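Long-range contacts in TetR-family transcriptional regulator (Streptomyces coelicolor A3, PDB 2QIB), which probably binds operator DNA through an N-terminal helix-turn-helix domain and regulates transcription: residues F26-D32 and K57-Y61; M92-D97 and R175-E179; I19-L23 and A63-A68. All coordinates share one frame. Residues are numbered along the deposited sequence.

Contact 1: F26-D32 and K57-Y61; sequences FSRRSPD and KLSLY
In the TetR-type DNA-binding domain, this contact joins the end of the first helix, 11-28, and the loop that follows it to the first turn of helix 57-75, with the predicted helix-turn-helix lying between them in sequence. F26-R28 are helical; R29 (phi/psi -144/156°) and S30 (-60/149°) are extended, and P31-D32 begin a 3-10 segment that continues beyond D32. K57-Y61 is regular helix, Y61 N bonding to K57 O at 2.9 Å. The nearest CA atoms are those of F26 and Y61, 7.4 Å apart, and 271 Å² of surface is buried.

The aromatic part is a T-shaped pair. F26 (chi1 m, -74°) offers a ring face to the edge of Y61 (chi1 t, chi2 85°), with centroids 4.9 Å apart, planes at 83° and F26 CD1 3.6 Å from Y61 CD1.

Apolar packing extends from this pair: P31 CB lies 3.9 Å from Y61 CE1, while helix 36-43 supplies I39 against F26 and L60.

The polar part depends on K57, whose all-t chain runs past the F26 ring edge (K57 CE to F26 CE1, 4.1 Å). Between the helices, S30 OG donates to D32 OD1 at 2.7 Å. K57 joins two carbonyls of the same connection: K57 NZ bonds to V34 O and donates across the contact to P31 O at 2.8 Å.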
ATOM      1  N   PHE A  26     -17.825 -13.726  -7.466  1.00 15.33           N
ATOM      2  CA  PHE A  26     -16.816 -13.225  -6.525  1.00 16.92           C
ATOM      3  C   PHE A  26     -16.300 -11.846  -6.943  1.00 17.45           C
ATOM      4  O   PHE A  26     -15.671 -11.144  -6.135  1.00 18.66           O
ATOM      5  CB  PHE A  26     -15.657 -14.197  -6.388  1.00 16.21           C
ATOM      6  CG  PHE A  26     -15.990 -15.440  -5.581  1.00 15.95           C
ATOM      7  CD1 PHE A  26     -16.513 -15.326  -4.276  1.00 19.18           C
ATOM      8  CD2 PHE A  26     -15.736 -16.715  -6.089  1.00 15.73           C
ATOM      9  CE1 PHE A  26     -16.780 -16.494  -3.508  1.00 17.59           C
ATOM     10  CE2 PHE A  26     -15.998 -17.860  -5.356  1.00 18.04           C
ATOM     11  CZ  PHE A  26     -16.535 -17.764  -4.059  1.00 17.14           C
ATOM     12  N   SER A  27     -16.537 -11.452  -8.194  1.00 17.02           N
ATOM     13  CA  SER A  27     -16.171 -10.093  -8.613  1.00 18.92           C
ATOM     14  C   SER A  27     -17.231  -9.098  -8.148  1.00 20.10           C
ATOM     15  O   SER A  27     -16.918  -7.952  -7.802  1.00 21.37           O
ATOM     16  CB  SER A  27     -15.986  -9.991 -10.130  1.00 17.50           C
ATOM     17  OG  SER A  27     -14.833 -10.750 -10.494  1.00 20.99           O
ATOM     18  N   ARG A  28     -18.490  -9.537  -8.150  1.00 19.97           N
ATOM     19  CA  ARG A  28     -19.639  -8.675  -7.886  1.00 20.92           C
ATOM     20  C   ARG A  28     -19.918  -8.396  -6.419  1.00 20.13           C
ATOM     21  O   ARG A  28     -20.537  -7.381  -6.091  1.00 19.88           O
ATOM     22  CB  ARG A  28     -20.912  -9.293  -8.497  1.00 21.61           C
ATOM     23  CG  ARG A  28     -20.907  -9.283 -10.009  1.00 24.83           C
ATOM     24  CD  ARG A  28     -21.962 -10.284 -10.533  1.00 31.72           C
ATOM     25  NE  ARG A  28     -23.167  -9.556 -10.859  1.00 40.02           N
ATOM     26  CZ  ARG A  28     -23.452  -9.107 -12.076  1.00 43.45           C
ATOM     27  NH1 ARG A  28     -22.645  -9.375 -13.097  1.00 45.64           N
ATOM     28  NH2 ARG A  28     -24.563  -8.418 -12.272  1.00 45.18           N
ATOM     29  N   ARG A  29     -19.511  -9.312  -5.548  1.00 20.35           N
ATOM     30  CA  ARG A  29     -19.874  -9.232  -4.140  1.00 21.46           C
ATOM     31  C   ARG A  29     -18.747  -9.723  -3.279  1.00 20.08           C
ATOM     32  O   ARG A  29     -17.934 -10.558  -3.723  1.00 21.55           O
ATOM     33  CB  ARG A  29     -21.080 -10.153  -3.841  1.00 21.39           C
ATOM     34  CG  ARG A  29     -22.310  -9.862  -4.654  1.00 24.08           C
ATOM     35  CD  ARG A  29     -23.544 -10.533  -4.025  1.00 21.03           C
ATOM     36  NE  ARG A  29     -23.610 -11.996  -4.232  1.00 16.91           N
ATOM     37  CZ  ARG A  29     -23.985 -12.599  -5.357  1.00 18.97           C
ATOM     38  NH1 ARG A  29     -24.306 -11.891  -6.444  1.00 19.76           N
ATOM     39  NH2 ARG A  29     -24.085 -13.924  -5.377  1.00 18.25           N
ATOM     40  N   SER A  30     -18.722  -9.273  -2.028  1.00 20.75           N
ATOM     41  CA  SER A  30     -17.793  -9.847  -1.068  1.00 21.86           C
ATOM     42  C   SER A  30     -18.073 -11.350  -0.927  1.00 21.69           C
ATOM     43  O   SER A  30     -19.231 -11.792  -1.117  1.00 20.73           O
ATOM     44  CB  SER A  30     -17.875  -9.138   0.290  1.00 22.76           C
ATOM     45  OG  SER A  30     -19.209  -9.073   0.726  1.00 26.98           O
ATOM     46  N   PRO A  31     -17.021 -12.144  -0.632  1.00 21.84           N
ATOM     47  CA  PRO A  31     -17.099 -13.590  -0.793  1.00 22.27           C
ATOM     48  C   PRO A  31     -18.067 -14.254   0.216  1.00 22.72           C
ATOM     49  O   PRO A  31     -18.603 -15.335  -0.061  1.00 22.28           O
ATOM     50  CB  PRO A  31     -15.645 -14.059  -0.626  1.00 23.51           C
ATOM     51  CG  PRO A  31     -14.970 -12.957   0.158  1.00 23.29           C
ATOM     52  CD  PRO A  31     -15.700 -11.687  -0.140  1.00 22.29           C
ATOM     53  N   ASP A  32     -18.294 -13.606   1.361  1.00 22.20           N
ATOM     54  CA  ASP A  32     -19.324 -14.062   2.323  1.00 23.51           C
ATOM     55  C   ASP A  32     -20.753 -14.040   1.756  1.00 21.98           C
ATOM     56  O   ASP A  32     -21.661 -14.716   2.312  1.00 22.47           O
ATOM     57  CB  ASP A  32     -19.297 -13.206   3.605  1.00 24.53           C
ATOM     58  CG  ASP A  32     -19.539 -11.739   3.331  1.00 27.68           C
ATOM     59  OD1 ASP A  32     -18.870 -11.172   2.439  1.00 32.93           O
ATOM     60  OD2 ASP A  32     -20.399 -11.126   3.998  1.00 30.23           O
ATOM     61  N   LYS A  57     -15.695 -24.334  -1.139  1.00 21.78           N
ATOM     62  CA  LYS A  57     -15.802 -22.953  -1.575  1.00 20.94           C
ATOM     63  C   LYS A  57     -14.436 -22.295  -1.758  1.00 20.79           C
ATOM     64  O   LYS A  57     -14.216 -21.601  -2.753  1.00 18.20           O
ATOM     65  CB  LYS A  57     -16.679 -22.192  -0.596  1.00 21.41           C
ATOM     66  CG  LYS A  57     -16.931 -20.753  -0.987  1.00 21.66           C
ATOM     67  CD  LYS A  57     -17.874 -20.137   0.038  1.00 23.75           C
ATOM     68  CE  LYS A  57     -17.902 -18.641  -0.151  1.00 23.80           C
ATOM     69  NZ  LYS A  57     -18.892 -18.013   0.741  1.00 23.82           N
ATOM     70  N   LEU A  58     -13.517 -22.536  -0.830  1.00 21.31           N
ATOM     71  CA  LEU A  58     -12.192 -21.899  -0.919  1.00 21.97           C
ATOM     72  C   LEU A  58     -11.432 -22.292  -2.195  1.00 21.60           C
ATOM     73  O   LEU A  58     -10.802 -21.441  -2.847  1.00 20.91           O
ATOM     74  CB  LEU A  58     -11.345 -22.156   0.342  1.00 22.07           C
ATOM     75  CG  LEU A  58      -9.927 -21.545   0.344  1.00 22.86           C
ATOM     76  CD1 LEU A  58      -9.921 -20.002   0.199  1.00 24.38           C
ATOM     77  CD2 LEU A  58      -9.161 -21.993   1.583  1.00 24.73           C
ATOM     78  N   SER A  59     -11.508 -23.563  -2.585  1.00 20.88           N
ATOM     79  CA  SER A  59     -10.740 -24.017  -3.733  1.00 22.60           C
ATOM     80  C   SER A  59     -11.282 -23.354  -5.013  1.00 21.94           C
ATOM     81  O   SER A  59     -10.519 -23.002  -5.892  1.00 22.30           O
ATOM     82  CB  SER A  59     -10.767 -25.559  -3.811  1.00 22.43           C
ATOM     83  OG  SER A  59     -12.064 -25.969  -4.141  1.00 26.73           O
ATOM     84  N   LEU A  60     -12.594 -23.132  -5.067  1.00 21.06           N
ATOM     85  CA  LEU A  60     -13.231 -22.452  -6.200  1.00 20.53           C
ATOM     86  C   LEU A  60     -12.868 -20.971  -6.204  1.00 19.55           C
ATOM     87  O   LEU A  60     -12.540 -20.390  -7.249  1.00 18.62           O
ATOM     88  CB  LEU A  60     -14.746 -22.647  -6.121  1.00 21.38           C
ATOM     89  CG  LEU A  60     -15.588 -22.255  -7.347  1.00 22.08           C
ATOM     90  CD1 LEU A  60     -14.899 -22.506  -8.736  1.00 23.13           C
ATOM     91  CD2 LEU A  60     -16.890 -22.973  -7.277  1.00 21.89           C
ATOM     92  N   TYR A  61     -12.907 -20.364  -5.020  1.00 18.32           N
ATOM     93  CA  TYR A  61     -12.485 -18.965  -4.872  1.00 18.72           C
ATOM     94  C   TYR A  61     -11.043 -18.813  -5.347  1.00 19.42           C
ATOM     95  O   TYR A  61     -10.730 -17.875  -6.069  1.00 18.14           O
ATOM     96  CB  TYR A  61     -12.598 -18.508  -3.412  1.00 18.97           C
ATOM     97  CG  TYR A  61     -12.212 -17.057  -3.199  1.00 19.39           C
ATOM     98  CD1 TYR A  61     -13.144 -16.016  -3.381  1.00 18.35           C
ATOM     99  CD2 TYR A  61     -10.896 -16.722  -2.811  1.00 20.16           C
ATOM    100  CE1 TYR A  61     -12.772 -14.678  -3.202  1.00 18.12           C
ATOM    101  CE2 TYR A  61     -10.504 -15.376  -2.633  1.00 20.64           C
ATOM    102  CZ  TYR A  61     -11.454 -14.371  -2.818  1.00 22.81           C
ATOM    103  OH  TYR A  61     -11.095 -13.044  -2.613  1.00 24.74           O
TER

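Contact 2: M92-D97 and R175-E179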
HETATM    1  N   MSE A  92      -1.923   1.798 -16.861  1.00 15.65           N
HETATM    2  CA  MSE A  92      -2.874   2.285 -15.827  1.00 16.11           C
HETATM    3  C   MSE A  92      -4.346   2.239 -16.301  1.00 16.02           C
HETATM    4  O   MSE A  92      -5.233   1.941 -15.518  1.00 16.42           O
HETATM    5  CB  MSE A  92      -2.527   3.698 -15.355  1.00 16.98           C
HETATM    6  CG  MSE A  92      -1.203   3.822 -14.583  1.00 16.91           C
HETATM    7 SE   MSE A  92      -1.285   2.791 -12.918  1.00 25.91          SE
HETATM    8  CE  MSE A  92      -0.597   1.064 -13.570  1.00 20.48           C
ATOM      9  N   GLY A  93      -4.594   2.524 -17.582  1.00 16.35           N
ATOM     10  CA  GLY A  93      -5.971   2.399 -18.136  1.00 16.32           C
ATOM     11  C   GLY A  93      -6.492   0.985 -17.985  1.00 16.80           C
ATOM     12  O   GLY A  93      -7.637   0.767 -17.561  1.00 15.96           O
ATOM     13  N   ARG A  94      -5.664   0.021 -18.369  1.00 16.10           N
ATOM     14  CA  ARG A  94      -6.046  -1.398 -18.265  1.00 16.56           C
ATOM     15  C   ARG A  94      -6.199  -1.843 -16.793  1.00 16.72           C
ATOM     16  O   ARG A  94      -7.108  -2.625 -16.456  1.00 16.29           O
ATOM     17  CB  ARG A  94      -5.029  -2.263 -18.994  1.00 16.42           C
ATOM     18  CG  ARG A  94      -5.047  -2.015 -20.546  1.00 17.51           C
ATOM     19  CD  ARG A  94      -4.382  -3.171 -21.302  1.00 19.77           C
ATOM     20  NE  ARG A  94      -2.947  -3.251 -21.042  1.00 18.98           N
ATOM     21  CZ  ARG A  94      -2.000  -2.554 -21.680  1.00 19.78           C
ATOM     22  NH1 ARG A  94      -2.294  -1.631 -22.619  1.00 20.29           N
ATOM     23  NH2 ARG A  94      -0.741  -2.761 -21.354  1.00 19.30           N
ATOM     24  N   TYR A  95      -5.328  -1.310 -15.934  1.00 15.59           N
ATOM     25  CA  TYR A  95      -5.379  -1.586 -14.513  1.00 16.95           C
ATOM     26  C   TYR A  95      -6.694  -1.097 -13.910  1.00 15.97           C
ATOM     27  O   TYR A  95      -7.411  -1.873 -13.274  1.00 16.64           O
ATOM     28  CB  TYR A  95      -4.155  -0.973 -13.822  1.00 16.18           C
ATOM     29  CG  TYR A  95      -4.206  -1.001 -12.298  1.00 15.71           C
ATOM     30  CD1 TYR A  95      -4.393  -2.203 -11.594  1.00 17.83           C
ATOM     31  CD2 TYR A  95      -4.032   0.179 -11.558  1.00 16.07           C
ATOM     32  CE1 TYR A  95      -4.379  -2.221 -10.168  1.00 16.48           C
ATOM     33  CE2 TYR A  95      -4.014   0.173 -10.146  1.00 13.93           C
ATOM     34  CZ  TYR A  95      -4.204  -1.023  -9.460  1.00 16.49           C
ATOM     35  OH  TYR A  95      -4.191  -1.076  -8.088  1.00 17.93           O
ATOM     36  N   PHE A  96      -7.083   0.151 -14.192  1.00 16.16           N
ATOM     37  CA  PHE A  96      -8.369   0.638 -13.701  1.00 15.92           C
ATOM     38  C   PHE A  96      -9.577  -0.063 -14.328  1.00 16.13           C
ATOM     39  O   PHE A  96     -10.604  -0.251 -13.660  1.00 15.95           O
ATOM     40  CB  PHE A  96      -8.455   2.165 -13.819  1.00 16.76           C
ATOM     41  CG  PHE A  96      -7.799   2.875 -12.623  1.00 16.86           C
ATOM     42  CD1 PHE A  96      -6.414   2.993 -12.543  1.00 19.16           C
ATOM     43  CD2 PHE A  96      -8.574   3.378 -11.604  1.00 17.48           C
ATOM     44  CE1 PHE A  96      -5.809   3.620 -11.448  1.00 18.51           C
ATOM     45  CE2 PHE A  96      -7.985   4.017 -10.473  1.00 19.83           C
ATOM     46  CZ  PHE A  96      -6.604   4.146 -10.413  1.00 17.16           C
ATOM     47  N   ASP A  97      -9.444  -0.467 -15.591  1.00 16.50           N
ATOM     48  CA  ASP A  97     -10.519  -1.267 -16.244  1.00 16.53           C
ATOM     49  C   ASP A  97     -10.703  -2.533 -15.403  1.00 17.13           C
ATOM     50  O   ASP A  97     -11.831  -2.912 -15.042  1.00 17.00           O
ATOM     51  CB  ASP A  97     -10.068  -1.695 -17.651  1.00 17.95           C
ATOM     52  CG  ASP A  97     -10.196  -0.585 -18.692  1.00 22.27           C
ATOM     53  OD1 ASP A  97     -10.782   0.490 -18.408  1.00 23.92           O
ATOM     54  OD2 ASP A  97      -9.680  -0.807 -19.820  1.00 27.19           O
ATOM     55  N   ARG A 175     -11.486   8.277 -12.694  1.00 17.65           N
ATOM     56  CA  ARG A 175     -10.348   7.391 -12.889  1.00 17.53           C
ATOM     57  C   ARG A 175      -9.283   8.006 -13.802  1.00 17.83           C
ATOM     58  O   ARG A 175      -8.077   7.745 -13.602  1.00 16.94           O
ATOM     59  CB  ARG A 175     -10.809   6.057 -13.450  1.00 19.13           C
ATOM     60  CG  ARG A 175     -11.378   6.266 -14.801  1.00 21.26           C
ATOM     61  CD  ARG A 175     -10.609   5.375 -15.709  1.00 30.00           C
ATOM     62  NE  ARG A 175     -11.298   4.121 -15.740  1.00 29.13           N
ATOM     63  CZ  ARG A 175     -10.949   3.014 -16.412  1.00 28.89           C
ATOM     64  NH1 ARG A 175     -11.824   2.019 -16.343  1.00 27.49           N
ATOM     65  NH2 ARG A 175      -9.790   2.872 -17.116  1.00 22.62           N
ATOM     66  N   ALA A 176      -9.680   8.799 -14.811  1.00 16.32           N
ATOM     67  CA  ALA A 176      -8.666   9.369 -15.719  1.00 17.42           C
ATOM     68  C   ALA A 176      -7.693  10.236 -14.931  1.00 16.97           C
ATOM     69  O   ALA A 176      -6.483  10.258 -15.234  1.00 17.38           O
ATOM     70  CB  ALA A 176      -9.314  10.175 -16.853  1.00 18.17           C
ATOM     71  N   GLU A 177      -8.216  11.018 -13.988  1.00 16.33           N
ATOM     72  CA  GLU A 177      -7.360  11.845 -13.126  1.00 16.54           C
ATOM     73  C   GLU A 177      -6.390  10.975 -12.320  1.00 16.54           C
ATOM     74  O   GLU A 177      -5.197  11.293 -12.198  1.00 16.15           O
ATOM     75  CB  GLU A 177      -8.201  12.713 -12.201  1.00 16.93           C
ATOM     76  CG  GLU A 177      -7.366  13.550 -11.270  1.00 18.71           C
ATOM     77  CD  GLU A 177      -8.197  14.542 -10.481  1.00 22.41           C
ATOM     78  OE1 GLU A 177      -9.296  14.929 -10.963  1.00 23.54           O
ATOM     79  OE2 GLU A 177      -7.750  14.949  -9.385  1.00 21.10           O
ATOM     80  N   LEU A 178      -6.897   9.866 -11.792  1.00 15.23           N
ATOM     81  CA  LEU A 178      -6.058   8.986 -10.931  1.00 15.05           C
ATOM     82  C   LEU A 178      -4.975   8.233 -11.726  1.00 16.08           C
ATOM     83  O   LEU A 178      -3.870   7.972 -11.215  1.00 16.69           O
ATOM     84  CB  LEU A 178      -6.932   8.060 -10.112  1.00 16.06           C
ATOM     85  CG  LEU A 178      -7.752   8.844  -9.054  1.00 13.24           C
ATOM     86  CD1 LEU A 178      -8.585   7.833  -8.221  1.00 16.37           C
ATOM     87  CD2 LEU A 178      -6.977   9.804  -8.101  1.00 19.37           C
ATOM     88  N   GLU A 179      -5.329   7.843 -12.949  1.00 15.03           N
ATOM     89  CA  GLU A 179      -4.386   7.168 -13.834  1.00 16.00           C
ATOM     90  C   GLU A 179      -3.217   8.120 -14.095  1.00 15.47           C
ATOM     91  O   GLU A 179      -2.057   7.718 -13.886  1.00 16.22           O
ATOM     92  CB  GLU A 179      -5.068   6.768 -15.155  1.00 15.39           C
ATOM     93  CG  GLU A 179      -6.085   5.623 -14.957  1.00 18.63           C
ATOM     94  CD  GLU A 179      -6.979   5.473 -16.154  1.00 22.90           C
ATOM     95  OE1 GLU A 179      -6.665   6.024 -17.217  1.00 25.65           O
ATOM     96  OE2 GLU A 179      -8.010   4.827 -16.018  1.00 24.61           O
TER
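F96 lies over the start of helix 175-194, its CZ 3.9 Å from L178 CB and its CB 3.6 Å from R175 NH2, over one face of the guanidinium. The guanidinium edge meets polar partners: R175 NH1 and NH2 donate to D97 OD1 at 2.8 and 2.9 Å in a salt bridge, and R175 NH2 makes a weak bond to G93 O (3.0 Å). A further salt bridge, R175 NH2 to E179 OE2 at 2.9 Å, completes a D97-R175-E179 network, although the position of OE2 is less sure. Across the contact, E179 CD lies 3.8 Å from G93 CA.

These segments belong to helices 84-101 and 175-194 of the all-helical TetR C-terminal domain. Their axes approach to 9.9 Å at 133°, and CA atoms are closer at M92-E179 (5.5 Å) than at F96-R175 (7.1 Å). W167 of helix 147-168 meets the F96 ring edge-to-face. L178 packs on L151 of the second subunit, and E177 forms a salt bridge with R148 of that chain.

Contact 3: I19-L23 and A63-A68; sequences IGVAL and AALQRA
I19, R67 and L23 bury the most surface here (77, 76 and 74 Å²), where segments 19-23 and 63-68, of helices 11-28 and 57-75, cross almost at right angles. Both are regular helix; their axes come within 8.6 Å at a signed angle of -85°, and the nearest CA pair is L23 to A64, 4.7 Å. The small A64 permits that approach: its CB lies 4.0 Å from L23 CB and 4.3 Å from A22 CB.

I19 (chi1 m, chi2 t) points toward the second helix, placing CG2 3.6 Å from A63 O and CG1 4.0 Å from A63 CB. One turn later, L23 (chi1 t, chi2 p) brings CD1 to 4.0 Å from A68 CB and CD2 to 3.9 Å from R67 CD. R67, t at chi1 and chi2 and m at chi3, reaches back across the first helix: I19 CB sits over one guanidinium face, 3.7 Å from R67 NH2, which bonds to Q16 O of helix 11-28.

In this TetR-type domain, the crossing joins the first helix to the long helix leading toward the C-terminal domain. With no hydrogen bond between the two segments, their crossing rests on the shape fit of I19, L23 and the alanines.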
ATOM      1  N   ILE A  19     -15.425 -22.043 -13.148  1.00 17.73           N
ATOM      2  CA  ILE A  19     -14.448 -21.036 -12.695  1.00 17.87           C
ATOM      3  C   ILE A  19     -14.918 -19.653 -13.129  1.00 16.89           C
ATOM      4  O   ILE A  19     -14.823 -18.709 -12.350  1.00 17.58           O
ATOM      5  CB  ILE A  19     -12.999 -21.348 -13.205  1.00 17.29           C
ATOM      6  CG1 ILE A  19     -12.520 -22.679 -12.588  1.00 17.91           C
ATOM      7  CG2 ILE A  19     -11.986 -20.193 -12.845  1.00 18.53           C
ATOM      8  CD1 ILE A  19     -11.190 -23.248 -13.190  1.00 20.09           C
ATOM      9  N   GLY A  20     -15.431 -19.557 -14.361  1.00 17.09           N
ATOM     10  CA  GLY A  20     -15.934 -18.257 -14.910  1.00 16.58           C
ATOM     11  C   GLY A  20     -17.130 -17.717 -14.133  1.00 16.69           C
ATOM     12  O   GLY A  20     -17.220 -16.522 -13.849  1.00 15.84           O
ATOM     13  N   VAL A  21     -18.061 -18.613 -13.804  1.00 16.46           N
ATOM     14  CA  VAL A  21     -19.237 -18.242 -13.053  1.00 16.82           C
ATOM     15  C   VAL A  21     -18.809 -17.780 -11.674  1.00 15.81           C
ATOM     16  O   VAL A  21     -19.280 -16.748 -11.165  1.00 16.24           O
ATOM     17  CB  VAL A  21     -20.189 -19.438 -12.971  1.00 16.59           C
ATOM     18  CG1 VAL A  21     -21.270 -19.211 -11.916  1.00 17.92           C
ATOM     19  CG2 VAL A  21     -20.797 -19.720 -14.359  1.00 17.85           C
ATOM     20  N   ALA A  22     -17.927 -18.554 -11.052  1.00 15.90           N
ATOM     21  CA  ALA A  22     -17.382 -18.178  -9.739  1.00 16.81           C
ATOM     22  C   ALA A  22     -16.704 -16.827  -9.774  1.00 17.38           C
ATOM     23  O   ALA A  22     -16.906 -15.987  -8.880  1.00 17.10           O
ATOM     24  CB  ALA A  22     -16.411 -19.237  -9.235  1.00 17.60           C
ATOM     25  N   LEU A  23     -15.870 -16.618 -10.791  1.00 16.92           N
ATOM     26  CA  LEU A  23     -15.181 -15.341 -10.922  1.00 17.21           C
ATOM     27  C   LEU A  23     -16.188 -14.201 -11.065  1.00 17.47           C
ATOM     28  O   LEU A  23     -16.033 -13.144 -10.436  1.00 18.19           O
ATOM     29  CB  LEU A  23     -14.234 -15.372 -12.120  1.00 17.61           C
ATOM     30  CG  LEU A  23     -13.422 -14.068 -12.250  1.00 17.59           C
ATOM     31  CD1 LEU A  23     -12.788 -13.599 -10.910  1.00 20.40           C
ATOM     32  CD2 LEU A  23     -12.362 -14.294 -13.279  1.00 21.08           C
ATOM     33  N   ALA A  63      -9.404 -20.767  -7.471  1.00 18.58           N
ATOM     34  CA  ALA A  63      -9.369 -20.999  -8.921  1.00 18.92           C
ATOM     35  C   ALA A  63      -9.815 -19.741  -9.692  1.00 18.56           C
ATOM     36  O   ALA A  63      -9.175 -19.341 -10.690  1.00 18.84           O
ATOM     37  CB  ALA A  63     -10.218 -22.210  -9.304  1.00 18.64           C
ATOM     38  N   ALA A  64     -10.876 -19.106  -9.209  1.00 18.20           N
ATOM     39  CA  ALA A  64     -11.318 -17.821  -9.791  1.00 17.58           C
ATOM     40  C   ALA A  64     -10.213 -16.773  -9.679  1.00 18.84           C
ATOM     41  O   ALA A  64      -9.958 -16.035 -10.622  1.00 19.40           O
ATOM     42  CB  ALA A  64     -12.528 -17.332  -9.092  1.00 18.26           C
ATOM     43  N   LEU A  65      -9.592 -16.696  -8.497  1.00 19.05           N
ATOM     44  CA  LEU A  65      -8.540 -15.702  -8.234  1.00 19.41           C
ATOM     45  C   LEU A  65      -7.318 -15.942  -9.118  1.00 19.39           C
ATOM     46  O   LEU A  65      -6.707 -14.983  -9.614  1.00 19.41           O
ATOM     47  CB  LEU A  65      -8.167 -15.706  -6.746  1.00 18.34           C
ATOM     48  CG  LEU A  65      -7.052 -14.717  -6.368  1.00 20.07           C
ATOM     49  CD1 LEU A  65      -7.416 -13.237  -6.766  1.00 20.40           C
ATOM     50  CD2 LEU A  65      -6.749 -14.801  -4.880  1.00 21.70           C
ATOM     51  N   GLN A  66      -6.973 -17.210  -9.344  1.00 19.81           N
ATOM     52  CA  GLN A  66      -5.914 -17.560 -10.301  1.00 20.74           C
ATOM     53  C   GLN A  66      -6.201 -17.030 -11.704  1.00 20.17           C
ATOM     54  O   GLN A  66      -5.327 -16.442 -12.360  1.00 19.58           O
ATOM     55  CB  GLN A  66      -5.713 -19.080 -10.341  1.00 21.31           C
ATOM     56  CG  GLN A  66      -4.704 -19.544 -11.423  1.00 25.53           C
ATOM     57  CD  GLN A  66      -3.277 -19.384 -10.938  1.00 31.66           C
ATOM     58  OE1 GLN A  66      -2.502 -18.576 -11.464  1.00 37.24           O
ATOM     59  NE2 GLN A  66      -2.928 -20.141  -9.910  1.00 33.66           N
ATOM     60  N   ARG A  67      -7.418 -17.224 -12.176  1.00 18.69           N
ATOM     61  CA  ARG A  67      -7.780 -16.684 -13.475  1.00 19.06           C
ATOM     62  C   ARG A  67      -7.662 -15.146 -13.521  1.00 18.03           C
ATOM     63  O   ARG A  67      -7.103 -14.571 -14.465  1.00 18.74           O
ATOM     64  CB  ARG A  67      -9.207 -17.089 -13.846  1.00 18.53           C
ATOM     65  CG  ARG A  67      -9.485 -16.712 -15.301  1.00 17.69           C
ATOM     66  CD  ARG A  67     -10.885 -16.982 -15.767  1.00 22.30           C
ATOM     67  NE  ARG A  67     -11.095 -18.413 -15.991  1.00 20.20           N
ATOM     68  CZ  ARG A  67     -12.220 -18.917 -16.464  1.00 20.66           C
ATOM     69  NH1 ARG A  67     -13.229 -18.100 -16.749  1.00 22.07           N
ATOM     70  NH2 ARG A  67     -12.349 -20.236 -16.639  1.00 22.81           N
ATOM     71  N   ALA A  68      -8.212 -14.507 -12.488  1.00 18.18           N
ATOM     72  CA  ALA A  68      -8.197 -13.034 -12.376  1.00 18.10           C
ATOM     73  C   ALA A  68      -6.766 -12.492 -12.290  1.00 18.54           C
ATOM     74  O   ALA A  68      -6.417 -11.488 -12.942  1.00 19.07           O
ATOM     75  CB  ALA A  68      -8.953 -12.623 -11.158  1.00 18.34           C
TER

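In the fold
Contacts 1 and 3 are two parts of one interface between helices 11-28 and 57-75. Their centres are 9 Å apart, and L60 CD1 of contact 1 packs 3.6 Å from A22 CB of contact 3. In sequence, contact 1 is nested inside the loop closed by contact 3, so both enclose the predicted helix-turn-helix at 35-54. Contact 2 follows in series within the C-terminal domain, its centre 25 Å from contact 1 and 23 Å from contact 3, touching neither. The connection is through consecutive helices: 57-75, used by contacts 1 and 3, precedes 84-101, used by contact 2. This places helix 57-75 between the probable DNA-binding domain and the domain that meets the second subunit.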